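Local coordinates for protein transcriptional regulator, putative (Pseudomonas syringae pv. tomato, PDB 2R5F) that probably acts as a DNA-binding transcriptional regulator of the SorC family, this part being its putative sugar-binding domain, at residues Gln41-Ala47 with Ala72-His76. Residues are numbered along the deposited sequence; the frame is centred on the assembly and turned at random.
Sequences QAIGSAA and AMVSH
The imidazole of His76 lies against helix 36-54 with one face against Ser45, whose CB stands 3.8 Å from the centroid of the His76 ring and only 8° off the ring normal, a CH-pi contact almost centred on the ring. With CG anti to its own carbonyl carbon (chi1 -81°), the ring swings toward helix 36-54, and His76 NE2 donates a hydrogen bond to Gln41 OE1 at 3.0 Å. That bond is bent, 138° at the hydrogen: the oxygen receives it in its carbonyl plane but sits tilted from the ring plane, and amide and imidazole are turned well away from coplanar. The other end of the amide, Gln41 NE2, is hydrogen-bonded to Glu37 one turn back, and the two bonds together would hold the amide in this orientation.

Next to the ring the backbones almost touch. Gly44 CA comes within 3.7 Å of Met73 CA; Gly44 has no side chain on this face, which lets the backbones come this close, beside Ala72 and Met73. Here Met73 CA points its hydrogen at Gly44 O, 3.5 Å away in a CA-H...O contact. Further along, Ala47 CB meets Met73, a selenomethionine, at CG (3.6 Å) and at the selenium.

Beyond these two helices, Ile43 and Ala47 rest on Leu230 of the sheet, while Val74 faces helix 101-115. This is close helix-helix packing through small residues, Gly44, Ala47 and Ala72, between neighbouring helices of an alpha/beta, Rossmann-like domain with a largely parallel sheet.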
loop_
_atom_site.group_PDB
_atom_site.type_symbol
_atom_site.label_atom_id
_atom_site.label_comp_id
_atom_site.label_asym_id
_atom_site.label_seq_id
_atom_site.Cartn_x
_atom_site.Cartn_y
_atom_site.Cartn_z
ATOM N N GLN A 41 -9.241 5.521 -8.703
ATOM C CA GLN A 41 -10.518 4.816 -8.526
ATOM C C GLN A 41 -10.528 3.438 -9.185
ATOM O O GLN A 41 -11.125 2.505 -8.648
ATOM C CB GLN A 41 -11.711 5.636 -9.072
ATOM C CG GLN A 41 -12.107 6.943 -8.288
ATOM C CD GLN A 41 -12.276 6.759 -6.768
ATOM O OE1 GLN A 41 -12.584 5.674 -6.283
ATOM N NE2 GLN A 41 -12.058 7.837 -6.015
ATOM N N ALA A 42 -9.909 3.339 -10.367
ATOM C CA ALA A 42 -9.700 2.054 -11.046
ATOM C C ALA A 42 -8.804 1.130 -10.216
ATOM O O ALA A 42 -9.089 -0.055 -10.080
ATOM C CB ALA A 42 -9.118 2.262 -12.484
ATOM N N ILE A 43 -7.702 1.666 -9.696
ATOM C CA ILE A 43 -6.787 0.875 -8.838
ATOM C C ILE A 43 -7.481 0.451 -7.549
ATOM O O ILE A 43 -7.448 -0.737 -7.172
ATOM C CB ILE A 43 -5.434 1.609 -8.548
ATOM C CG1 ILE A 43 -4.612 1.711 -9.844
ATOM C CG2 ILE A 43 -4.596 0.846 -7.464
ATOM C CD1 ILE A 43 -3.565 2.774 -9.793
ATOM N N GLY A 44 -8.104 1.411 -6.866
ATOM C CA GLY A 44 -8.865 1.092 -5.643
ATOM C C GLY A 44 -9.914 0.018 -5.879
ATOM O O GLY A 44 -10.013 -0.945 -5.129
ATOM N N SER A 45 -10.694 0.162 -6.931
ATOM C CA SER A 45 -11.713 -0.845 -7.271
ATOM C C SER A 45 -11.153 -2.247 -7.513
ATOM O O SER A 45 -11.697 -3.228 -7.014
ATOM C CB SER A 45 -12.526 -0.400 -8.488
ATOM O OG SER A 45 -13.408 -1.450 -8.849
ATOM N N ALA A 46 -10.064 -2.336 -8.283
ATOM C CA ALA A 46 -9.402 -3.614 -8.529
ATOM C C ALA A 46 -8.856 -4.183 -7.208
ATOM O O ALA A 46 -8.940 -5.391 -6.965
ATOM C CB ALA A 46 -8.283 -3.439 -9.566
ATOM N N ALA A 47 -8.325 -3.299 -6.359
ATOM C CA ALA A 47 -7.807 -3.653 -5.019
ATOM C C ALA A 47 -8.880 -4.252 -4.112
ATOM O O ALA A 47 -8.651 -5.279 -3.447
ATOM C CB ALA A 47 -7.196 -2.416 -4.344
ATOM N N ALA A 72 -9.422 5.021 -1.715
ATOM C CA ALA A 72 -10.255 4.566 -2.829
ATOM C C ALA A 72 -10.623 3.063 -2.708
ATOM O O ALA A 72 -11.764 2.678 -2.945
ATOM C CB ALA A 72 -9.580 4.853 -4.164
HETATM N N MSE A 73 -9.666 2.223 -2.333
HETATM C CA MSE A 73 -9.968 0.796 -2.150
HETATM C C MSE A 73 -11.064 0.618 -1.118
HETATM O O MSE A 73 -12.061 -0.027 -1.398
HETATM C CB MSE A 73 -8.740 0.004 -1.740
HETATM C CG MSE A 73 -9.013 -1.463 -1.418
HETATM SE SE MSE A 73 -7.447 -2.243 -0.566
HETATM C CE MSE A 73 -7.763 -1.676 1.275
ATOM N N VAL A 74 -10.907 1.232 0.057
ATOM C CA VAL A 74 -11.871 0.995 1.138
ATOM C C VAL A 74 -13.274 1.436 0.720
ATOM O O VAL A 74 -14.239 0.725 0.967
ATOM C CB VAL A 74 -11.439 1.631 2.477
ATOM C CG1 VAL A 74 -12.612 1.617 3.500
ATOM C CG2 VAL A 74 -10.228 0.890 3.036
ATOM N N SER A 75 -13.369 2.566 0.019
ATOM C CA SER A 75 -14.664 3.090 -0.413
ATOM C C SER A 75 -15.352 2.238 -1.484
ATOM O O SER A 75 -16.550 2.403 -1.727
ATOM C CB SER A 75 -14.546 4.535 -0.886
ATOM O OG SER A 75 -14.122 4.558 -2.232
ATOM N N HIS A 76 -14.599 1.328 -2.097
ATOM C CA HIS A 76 -15.122 0.365 -3.078
ATOM C C HIS A 76 -15.520 -0.979 -2.482
ATOM O O HIS A 76 -16.018 -1.845 -3.198
ATOM C CB HIS A 76 -14.114 0.133 -4.221
ATOM C CG HIS A 76 -14.137 1.199 -5.266
ATOM N ND1 HIS A 76 -15.108 1.261 -6.243
ATOM C CD2 HIS A 76 -13.322 2.257 -5.479
ATOM C CE1 HIS A 76 -14.884 2.306 -7.019
ATOM N NE2 HIS A 76 -13.810 2.931 -6.574
#